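Local coordinates for beta-galactosidase/beta-glucuronidase (Faecalibacterium prausnitzii L2-6, PDB 6MVF), which binds flavin mononucleotide and acts as a beta-glucuronidase of glycosyl hydrolase family 2, and may also have beta-galactosidase activity, at residues P295-D304 / I527-F538; L245-L253 / A346-V354. All blocks are in the same frame, centred on the assembly; numbering follows the deposited sequence.

Contact 1: P295-D304 / I527-F538; sequences PLRGVSRHQD and IWASHVWNMFDF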
loop_
_atom_site.group_PDB
_atom_site.type_symbol
_atom_site.label_atom_id
_atom_site.label_comp_id
_atom_site.label_asym_id
_atom_site.label_seq_id
_atom_site.Cartn_x
_atom_site.Cartn_y
_atom_site.Cartn_z
ATOM N N PRO A 295 13.848 -8.540 35.880
ATOM C CA PRO A 295 14.789 -9.595 35.477
ATOM C C PRO A 295 14.769 -9.776 33.961
ATOM O O PRO A 295 13.702 -9.795 33.341
ATOM C CB PRO A 295 14.272 -10.834 36.221
ATOM C CG PRO A 295 13.541 -10.290 37.411
ATOM C CD PRO A 295 12.898 -9.004 36.911
ATOM N N LEU A 296 15.969 -9.852 33.364
ATOM C CA LEU A 296 16.123 -10.068 31.926
ATOM C C LEU A 296 16.056 -11.561 31.612
ATOM O O LEU A 296 16.924 -12.330 32.037
ATOM C CB LEU A 296 17.444 -9.483 31.434
ATOM C CG LEU A 296 17.549 -7.952 31.448
ATOM C CD1 LEU A 296 18.681 -7.493 30.565
ATOM C CD2 LEU A 296 16.215 -7.284 31.027
ATOM N N ARG A 297 15.031 -11.973 30.871
ATOM C CA ARG A 297 14.822 -13.372 30.512
ATOM C C ARG A 297 14.603 -13.454 29.006
ATOM O O ARG A 297 13.572 -12.996 28.492
ATOM C CB ARG A 297 13.638 -13.964 31.287
ATOM C CG ARG A 297 13.774 -13.880 32.818
ATOM C CD ARG A 297 15.046 -14.624 33.308
ATOM N NE ARG A 297 15.204 -14.654 34.761
ATOM C CZ ARG A 297 16.146 -13.993 35.438
ATOM N NH1 ARG A 297 17.030 -13.229 34.810
ATOM N NH2 ARG A 297 16.201 -14.089 36.756
ATOM N N GLY A 298 15.568 -14.017 28.290
ATOM C CA GLY A 298 15.471 -14.014 26.847
ATOM C C GLY A 298 16.292 -15.056 26.116
ATOM O O GLY A 298 16.442 -16.193 26.577
ATOM N N VAL A 299 16.812 -14.672 24.944
ATOM C CA VAL A 299 17.345 -15.618 23.973
ATOM C C VAL A 299 18.518 -14.968 23.248
ATOM O O VAL A 299 18.720 -13.757 23.300
ATOM C CB VAL A 299 16.250 -16.076 22.959
ATOM C CG1 VAL A 299 15.047 -16.641 23.671
ATOM C CG2 VAL A 299 15.795 -14.927 22.093
ATOM N N SER A 300 19.301 -15.796 22.573
ATOM C CA SER A 300 20.278 -15.350 21.594
ATOM C C SER A 300 19.715 -15.593 20.207
ATOM O O SER A 300 18.773 -16.372 20.034
ATOM C CB SER A 300 21.604 -16.086 21.771
ATOM O OG SER A 300 22.189 -15.751 23.030
ATOM N N ARG A 301 20.298 -14.915 19.215
ATOM C CA ARG A 301 19.798 -14.972 17.844
ATOM C C ARG A 301 20.966 -14.832 16.886
ATOM O O ARG A 301 21.695 -13.840 16.952
ATOM C CB ARG A 301 18.760 -13.860 17.603
ATOM C CG ARG A 301 18.098 -13.850 16.218
ATOM C CD ARG A 301 18.555 -12.670 15.354
ATOM N NE ARG A 301 17.946 -12.705 14.024
ATOM C CZ ARG A 301 18.208 -11.841 13.039
ATOM N NH1 ARG A 301 19.082 -10.852 13.215
ATOM N NH2 ARG A 301 17.578 -11.951 11.874
ATOM N N HIS A 302 21.148 -15.818 16.007
ATOM C CA HIS A 302 22.090 -15.733 14.896
ATOM C C HIS A 302 21.394 -15.108 13.674
ATOM O O HIS A 302 20.169 -14.950 13.655
ATOM C CB HIS A 302 22.646 -17.119 14.579
ATOM C CG HIS A 302 23.979 -17.392 15.196
ATOM N ND1 HIS A 302 25.078 -16.592 14.970
ATOM C CD2 HIS A 302 24.398 -18.388 16.011
ATOM C CE1 HIS A 302 26.113 -17.072 15.636
ATOM N NE2 HIS A 302 25.731 -18.168 16.268
ATOM N N GLN A 303 22.181 -14.736 12.643
ATOM C CA GLN A 303 21.645 -13.922 11.546
ATOM C C GLN A 303 21.412 -14.699 10.232
ATOM O O GLN A 303 21.503 -14.134 9.139
ATOM C CB GLN A 303 22.543 -12.708 11.307
ATOM C CG GLN A 303 23.843 -12.996 10.616
ATOM C CD GLN A 303 24.666 -11.734 10.367
ATOM O OE1 GLN A 303 24.166 -10.620 10.479
ATOM N NE2 GLN A 303 25.942 -11.915 10.023
ATOM N N ASP A 304 21.044 -15.973 10.303
ATOM C CA ASP A 304 20.886 -16.763 9.097
ATOM C C ASP A 304 19.476 -17.342 9.028
ATOM O O ASP A 304 18.716 -17.296 9.995
ATOM C CB ASP A 304 21.959 -17.871 9.011
ATOM C CG ASP A 304 21.914 -18.875 10.185
ATOM O OD1 ASP A 304 21.143 -18.688 11.154
ATOM O OD2 ASP A 304 22.667 -19.870 10.127
ATOM N N ILE A 527 20.125 -13.188 39.026
ATOM C CA ILE A 527 20.695 -13.447 37.707
ATOM C C ILE A 527 20.262 -12.296 36.811
ATOM O O ILE A 527 19.070 -12.135 36.534
ATOM C CB ILE A 527 20.228 -14.791 37.141
ATOM C CG1 ILE A 527 20.697 -15.952 38.037
ATOM C CG2 ILE A 527 20.709 -14.948 35.693
ATOM C CD1 ILE A 527 22.163 -16.306 37.899
ATOM N N TRP A 528 21.209 -11.462 36.391
ATOM C CA TRP A 528 20.786 -10.213 35.773
ATOM C C TRP A 528 20.171 -10.465 34.401
ATOM O O TRP A 528 19.212 -9.777 34.025
ATOM C CB TRP A 528 21.946 -9.202 35.711
ATOM C CG TRP A 528 23.125 -9.644 34.926
ATOM C CD1 TRP A 528 24.167 -10.397 35.374
ATOM C CD2 TRP A 528 23.397 -9.362 33.545
ATOM N NE1 TRP A 528 25.068 -10.607 34.360
ATOM C CE2 TRP A 528 24.617 -9.989 33.224
ATOM C CE3 TRP A 528 22.720 -8.648 32.545
ATOM C CZ2 TRP A 528 25.177 -9.929 31.945
ATOM C CZ3 TRP A 528 23.278 -8.570 31.282
ATOM C CH2 TRP A 528 24.492 -9.214 30.987
ATOM N N ALA A 529 20.678 -11.466 33.670
ATOM C CA ALA A 529 20.109 -11.854 32.383
ATOM C C ALA A 529 20.488 -13.296 32.066
ATOM O O ALA A 529 21.644 -13.683 32.228
ATOM C CB ALA A 529 20.585 -10.931 31.257
ATOM N N SER A 530 19.514 -14.071 31.606
ATOM C CA SER A 530 19.719 -15.390 31.030
ATOM C C SER A 530 19.310 -15.369 29.559
ATOM O O SER A 530 18.332 -14.707 29.182
ATOM C CB SER A 530 18.915 -16.461 31.788
ATOM O OG SER A 530 17.535 -16.131 31.852
ATOM N N HIS A 531 20.055 -16.108 28.733
ATOM C CA HIS A 531 19.851 -16.133 27.288
ATOM C C HIS A 531 19.866 -17.575 26.800
ATOM O O HIS A 531 20.917 -18.223 26.801
ATOM C CB HIS A 531 20.928 -15.327 26.571
ATOM C CG HIS A 531 20.883 -13.862 26.854
ATOM N ND1 HIS A 531 21.724 -13.255 27.763
ATOM C CD2 HIS A 531 20.097 -12.878 26.349
ATOM C CE1 HIS A 531 21.463 -11.959 27.801
ATOM N NE2 HIS A 531 20.482 -11.706 26.953
ATOM N N VAL A 532 18.708 -18.074 26.368
ATOM C CA VAL A 532 18.646 -19.381 25.720
ATOM C C VAL A 532 19.549 -19.405 24.503
ATOM O O VAL A 532 19.440 -18.557 23.606
ATOM C CB VAL A 532 17.207 -19.709 25.300
ATOM C CG1 VAL A 532 17.185 -20.977 24.418
ATOM C CG2 VAL A 532 16.332 -19.835 26.517
ATOM N N TRP A 533 20.444 -20.380 24.455
ATOM C CA TRP A 533 21.103 -20.729 23.209
ATOM C C TRP A 533 20.276 -21.858 22.614
ATOM O O TRP A 533 20.205 -22.946 23.194
ATOM C CB TRP A 533 22.551 -21.137 23.447
ATOM C CG TRP A 533 23.365 -21.210 22.179
ATOM C CD1 TRP A 533 23.709 -22.338 21.483
ATOM C CD2 TRP A 533 23.924 -20.112 21.461
ATOM N NE1 TRP A 533 24.462 -22.004 20.384
ATOM C CE2 TRP A 533 24.602 -20.642 20.344
ATOM C CE3 TRP A 533 23.938 -18.733 21.664
ATOM C CZ2 TRP A 533 25.263 -19.840 19.426
ATOM C CZ3 TRP A 533 24.602 -17.943 20.757
ATOM C CH2 TRP A 533 25.265 -18.501 19.652
ATOM N N ASN A 534 19.578 -21.594 21.510
ATOM C CA ASN A 534 19.520 -20.327 20.783
ATOM C C ASN A 534 18.023 -20.178 20.392
ATOM O O ASN A 534 17.257 -21.130 20.559
ATOM C CB ASN A 534 20.485 -20.374 19.564
ATOM C CG ASN A 534 20.533 -19.077 18.761
ATOM O OD1 ASN A 534 19.619 -18.769 18.003
ATOM N ND2 ASN A 534 21.632 -18.336 18.891
ATOM N N MET A 535 17.590 -19.004 19.908
ATOM C CA MET A 535 16.188 -18.847 19.519
ATOM C C MET A 535 15.831 -19.769 18.365
ATOM O O MET A 535 14.763 -20.400 18.365
ATOM C CB MET A 535 15.888 -17.398 19.115
ATOM C CG MET A 535 14.433 -17.152 18.774
ATOM S SD MET A 535 13.258 -17.358 20.149
ATOM C CE MET A 535 11.688 -17.256 19.290
ATOM N N PHE A 536 16.702 -19.830 17.360
ATOM C CA PHE A 536 16.483 -20.604 16.154
ATOM C C PHE A 536 17.656 -21.545 15.963
ATOM O O PHE A 536 18.799 -21.169 16.248
ATOM C CB PHE A 536 16.373 -19.710 14.912
ATOM C CG PHE A 536 15.407 -18.593 15.052
ATOM C CD1 PHE A 536 14.032 -18.830 14.985
ATOM C CD2 PHE A 536 15.858 -17.303 15.244
ATOM C CE1 PHE A 536 13.124 -17.782 15.117
ATOM C CE2 PHE A 536 14.953 -16.237 15.379
ATOM C CZ PHE A 536 13.589 -16.475 15.323
ATOM N N ASP A 537 17.370 -22.770 15.491
ATOM C CA ASP A 537 18.389 -23.556 14.817
ATOM C C ASP A 537 19.165 -22.651 13.856
ATOM O O ASP A 537 18.604 -21.727 13.257
ATOM C CB ASP A 537 17.746 -24.711 14.046
ATOM C CG ASP A 537 16.777 -25.577 14.900
ATOM O OD1 ASP A 537 16.992 -25.783 16.110
ATOM O OD2 ASP A 537 15.785 -26.085 14.323
ATOM N N PHE A 538 20.467 -22.881 13.721
ATOM C CA PHE A 538 21.269 -22.050 12.826
ATOM C C PHE A 538 22.306 -22.933 12.141
ATOM O O PHE A 538 22.532 -24.078 12.554
ATOM C CB PHE A 538 21.909 -20.863 13.581
ATOM C CG PHE A 538 22.822 -21.267 14.733
ATOM C CD1 PHE A 538 22.315 -21.489 15.996
ATOM C CD2 PHE A 538 24.184 -21.403 14.547
ATOM C CE1 PHE A 538 23.138 -21.848 17.046
ATOM C CE2 PHE A 538 25.008 -21.741 15.596
ATOM C CZ PHE A 538 24.487 -21.968 16.845
HETATM O O HOH W 1 16.565 -17.268 29.414
HETATM O O HOH W 2 22.427 -17.740 24.599
#

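Contact 2: L245-L253 / A346-V354; sequences LWSMDEPNL and ACDELGFAV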
loop_
_atom_site.group_PDB
_atom_site.type_symbol
_atom_site.label_atom_id
_atom_site.label_comp_id
_atom_site.label_asym_id
_atom_site.label_seq_id
_atom_site.Cartn_x
_atom_site.Cartn_y
_atom_site.Cartn_z
ATOM N N LEU A 245 9.603 7.757 28.671
ATOM C CA LEU A 245 10.780 6.911 28.769
ATOM C C LEU A 245 10.646 5.682 27.872
ATOM O O LEU A 245 9.540 5.252 27.515
ATOM C CB LEU A 245 11.015 6.476 30.212
ATOM C CG LEU A 245 11.097 7.633 31.203
ATOM C CD1 LEU A 245 11.404 7.121 32.590
ATOM C CD2 LEU A 245 12.132 8.631 30.754
ATOM N N TRP A 246 11.810 5.128 27.505
ATOM C CA TRP A 246 11.928 3.876 26.760
ATOM C C TRP A 246 12.079 2.686 27.720
ATOM O O TRP A 246 12.899 2.724 28.647
ATOM C CB TRP A 246 13.133 3.952 25.811
ATOM C CG TRP A 246 13.271 2.758 24.904
ATOM C CD1 TRP A 246 12.812 2.651 23.624
ATOM C CD2 TRP A 246 13.886 1.497 25.213
ATOM N NE1 TRP A 246 13.108 1.411 23.112
ATOM C CE2 TRP A 246 13.763 0.682 24.072
ATOM C CE3 TRP A 246 14.531 0.980 26.341
ATOM C CZ2 TRP A 246 14.263 -0.624 24.027
ATOM C CZ3 TRP A 246 15.028 -0.305 26.292
ATOM C CH2 TRP A 246 14.889 -1.097 25.143
ATOM N N SER A 247 11.297 1.627 27.494
ATOM C CA SER A 247 11.531 0.346 28.165
ATOM C C SER A 247 11.105 -0.773 27.225
ATOM O O SER A 247 10.525 -0.522 26.172
ATOM C CB SER A 247 10.789 0.248 29.505
ATOM O OG SER A 247 9.405 0.008 29.311
ATOM N N MET A 248 11.419 -2.020 27.599
ATOM C CA MET A 248 11.031 -3.167 26.769
ATOM C C MET A 248 9.518 -3.279 26.636
ATOM O O MET A 248 9.017 -3.657 25.571
ATOM C CB MET A 248 11.606 -4.480 27.327
ATOM C CG MET A 248 13.129 -4.550 27.271
ATOM S SD MET A 248 13.945 -3.662 28.630
ATOM C CE MET A 248 13.512 -4.771 29.986
ATOM N N ASP A 249 8.776 -2.931 27.689
ATOM C CA ASP A 249 7.321 -2.959 27.620
ATOM C C ASP A 249 6.727 -1.757 26.871
ATOM O O ASP A 249 5.703 -1.905 26.192
ATOM C CB ASP A 249 6.751 -3.060 29.031
ATOM C CG ASP A 249 6.760 -4.484 29.548
ATOM O OD1 ASP A 249 6.819 -5.431 28.711
ATOM O OD2 ASP A 249 6.713 -4.661 30.786
ATOM N N GLU A 250 7.345 -0.567 26.984
ATOM C CA GLU A 250 6.914 0.656 26.296
ATOM C C GLU A 250 8.108 1.287 25.591
ATOM O O GLU A 250 8.739 2.211 26.121
ATOM C CB GLU A 250 6.320 1.668 27.273
ATOM C CG GLU A 250 4.944 1.340 27.830
ATOM C CD GLU A 250 4.319 2.545 28.561
ATOM O OE1 GLU A 250 3.866 3.511 27.878
ATOM O OE2 GLU A 250 4.308 2.533 29.821
ATOM N N PRO A 251 8.457 0.812 24.409
ATOM C CA PRO A 251 9.666 1.344 23.740
ATOM C C PRO A 251 9.438 2.683 23.044
ATOM O O PRO A 251 9.535 2.802 21.819
ATOM C CB PRO A 251 9.999 0.226 22.747
ATOM C CG PRO A 251 8.636 -0.310 22.393
ATOM C CD PRO A 251 7.910 -0.352 23.698
ATOM N N ASN A 252 9.160 3.724 23.835
ATOM C CA ASN A 252 8.901 5.057 23.285
ATOM C C ASN A 252 10.156 5.639 22.646
ATOM O O ASN A 252 11.241 5.620 23.238
ATOM C CB ASN A 252 8.393 6.000 24.373
ATOM C CG ASN A 252 7.043 5.575 24.939
ATOM O OD1 ASN A 252 6.044 5.515 24.220
ATOM N ND2 ASN A 252 7.011 5.293 26.235
ATOM N N LEU A 253 10.018 6.167 21.437
ATOM C CA LEU A 253 11.164 6.666 20.694
ATOM C C LEU A 253 10.985 8.144 20.362
ATOM O O LEU A 253 9.889 8.589 20.005
ATOM C CB LEU A 253 11.383 5.859 19.408
ATOM C CG LEU A 253 11.795 4.417 19.641
ATOM C CD1 LEU A 253 11.778 3.613 18.357
ATOM C CD2 LEU A 253 13.172 4.390 20.254
ATOM N N ALA A 346 14.594 -2.964 14.757
ATOM C CA ALA A 346 13.503 -3.779 15.284
ATOM C C ALA A 346 13.554 -3.912 16.805
ATOM O O ALA A 346 12.505 -3.960 17.455
ATOM C CB ALA A 346 13.515 -5.164 14.651
ATOM N N CYS A 347 14.748 -3.961 17.395
ATOM C CA CYS A 347 14.837 -4.039 18.855
ATOM C C CYS A 347 14.450 -2.723 19.527
ATOM O O CYS A 347 13.751 -2.722 20.550
ATOM C CB CYS A 347 16.246 -4.457 19.259
ATOM S SG CYS A 347 16.518 -6.181 18.886
ATOM N N ASP A 348 14.936 -1.601 18.996
ATOM C CA ASP A 348 14.521 -0.297 19.490
ATOM C C ASP A 348 13.003 -0.153 19.448
ATOM O O ASP A 348 12.389 0.406 20.370
ATOM C CB ASP A 348 15.169 0.820 18.652
ATOM C CG ASP A 348 16.719 0.830 18.711
ATOM O OD1 ASP A 348 17.333 0.408 19.718
ATOM O OD2 ASP A 348 17.335 1.302 17.732
ATOM N N GLU A 349 12.377 -0.643 18.378
ATOM C CA GLU A 349 10.953 -0.378 18.187
ATOM C C GLU A 349 10.079 -1.365 18.947
ATOM O O GLU A 349 9.067 -0.967 19.528
ATOM C CB GLU A 349 10.612 -0.381 16.698
ATOM C CG GLU A 349 11.076 0.899 16.019
ATOM C CD GLU A 349 11.696 0.664 14.641
ATOM O OE1 GLU A 349 11.252 -0.298 13.947
ATOM O OE2 GLU A 349 12.628 1.447 14.271
ATOM N N LEU A 350 10.444 -2.649 18.966
ATOM C CA LEU A 350 9.642 -3.619 19.692
ATOM C C LEU A 350 9.995 -3.691 21.170
ATOM O O LEU A 350 9.196 -4.216 21.955
ATOM C CB LEU A 350 9.772 -4.998 19.042
ATOM C CG LEU A 350 9.224 -5.017 17.606
ATOM C CD1 LEU A 350 9.411 -6.366 16.940
ATOM C CD2 LEU A 350 7.758 -4.668 17.602
ATOM N N GLY A 351 11.157 -3.167 21.570
ATOM C CA GLY A 351 11.550 -3.152 22.966
ATOM C C GLY A 351 12.156 -4.444 23.481
ATOM O O GLY A 351 11.443 -5.310 24.002
ATOM N N PHE A 352 13.475 -4.582 23.313
ATOM C CA PHE A 352 14.277 -5.640 23.914
ATOM C C PHE A 352 15.558 -5.026 24.448
ATOM O O PHE A 352 16.152 -4.165 23.790
ATOM C CB PHE A 352 14.696 -6.746 22.925
ATOM C CG PHE A 352 13.571 -7.466 22.288
ATOM C CD1 PHE A 352 12.869 -8.439 22.981
ATOM C CD2 PHE A 352 13.249 -7.228 20.965
ATOM C CE1 PHE A 352 11.825 -9.143 22.375
ATOM C CE2 PHE A 352 12.214 -7.931 20.350
ATOM C CZ PHE A 352 11.498 -8.887 21.055
ATOM N N ALA A 353 16.007 -5.511 25.605
ATOM C CA ALA A 353 17.344 -5.204 26.106
ATOM C C ALA A 353 18.370 -6.003 25.303
ATOM O O ALA A 353 18.335 -7.234 25.324
ATOM C CB ALA A 353 17.422 -5.541 27.600
ATOM N N VAL A 354 19.275 -5.326 24.591
ATOM C CA VAL A 354 20.180 -5.981 23.644
ATOM C C VAL A 354 21.604 -6.024 24.193
ATOM O O VAL A 354 22.131 -5.011 24.672
ATOM C CB VAL A 354 20.175 -5.289 22.274
ATOM C CG1 VAL A 354 21.308 -5.844 21.396
ATOM C CG2 VAL A 354 18.826 -5.460 21.602
HETATM O O HOH W 3 8.292 1.992 19.559
#

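Contact 1: P295-D304 / I527-F538
A bend at chi2 (-59°) folds the Arg297 side chain back toward Ile527, while chi1 of Phe538 (59°), with CG between its backbone N and carbonyl carbon, sets that ring against His302. Arg297 NH1 gives a nearly straight bond to Ile527 O (2.9 Å), which lies in the guanidinium plane, and also bonds to Leu296 O. Ser530 N reaches Leu296 O from the opposite face of that carbonyl's plane (3.2 Å). Phe521 O accepts from Arg297 NH2. With alanine in place of Arg297, Ile527 O and Phe521 O would probably be left without their charged donor and Leu296 O with one bond fewer. Between these ends the strands pair in parallel: Gly298 N donates to Ser530 O, and Gly298 O accepts from Val532 N (3.0 Å). Past the strands, a cis peptide joins Trp533 to Asn534, and Met535 N bonds to Ser300 O (2.9 Å). His302 CD2 sits over the face of the Phe538 ring, 3.4 Å from Phe538 CD2, the planes inclined. His302 NE2 approaches Trp533 CH2 (3.4 Å), and His302 ND1 bonds to Tyr337 OH. Pairing of strand 292-300 with strand 529-532, the first and eighth parallel strands, is the closure of a TIM barrel.

Contact 2: L245-L253 / A346-V354
Trp246 brings the edge of its indole against the last turn of helix 341-350 and the residues that follow it. Its CG stands opposite the backbone N (chi1 -175°), which sends the ring across to the helix end, where Trp246 NE1 donates to Asp348 O at 3.0 Å. This bond is almost perfectly straight, lies in the indole plane and uses a lone pair of the carbonyl, which should hold the ring's rotation about CB-CG. At the same edge, Trp246 CH2 lies 3.6 Å from Phe352 O. Gly351 CA comes up obliquely to Trp246 CZ2. Gly351 leaves the helix with positive phi (82°) and, having no side chain, lets the backbone of Met248 come close, with the two CA atoms 3.8 Å apart. The carbonyls of Met248 and Gly351 are both acceptors; Lys325 NZ reaches each of them weakly and bonds more firmly to Leu350 O, which probably eases their proximity. Met248 CG lies beside Ala353 N (3.5 Å), and the bend at chi2 brings Met248 SD beside Ala353 CB (4.1 Å). The Pro251 ring packs against the carbonyls of Asp348 and Glu349, and a water donates to both Pro251 O and Glu349 O. Leu253 CD1 adds an apolar touch on Glu349 CG (3.7 Å), the two side chains crossing at about a right angle. This is interdomain packing of the family 2 hydrolase fold: a loop of the beta domain preceding the barrel seats on a helix-to-strand turn at the N-terminal end of the TIM-barrel strands.

In the fold
Contacts 1 and 2 have centres about 17 Å apart and alternate along the chain, in the order 245-253, 295-304, 346-354 and 527-538. Both reach the barrel sheet: contact 1 joins its first and eighth parallel strands, whereas contact 2 sets the interstrand loop 245-253 against the start of its third, strand 353-357. Strand 331-334 lies between the first and third. The two contacts meet through Leu296, whose CD1 packs on Ala353 CB (3.8 Å) and whose CD2 packs on Met248 CE (3.8 Å). The preceding beta domain is thereby tied to the interior at the N-terminal end of the barrel, away from the flavin mononucleotide pocket.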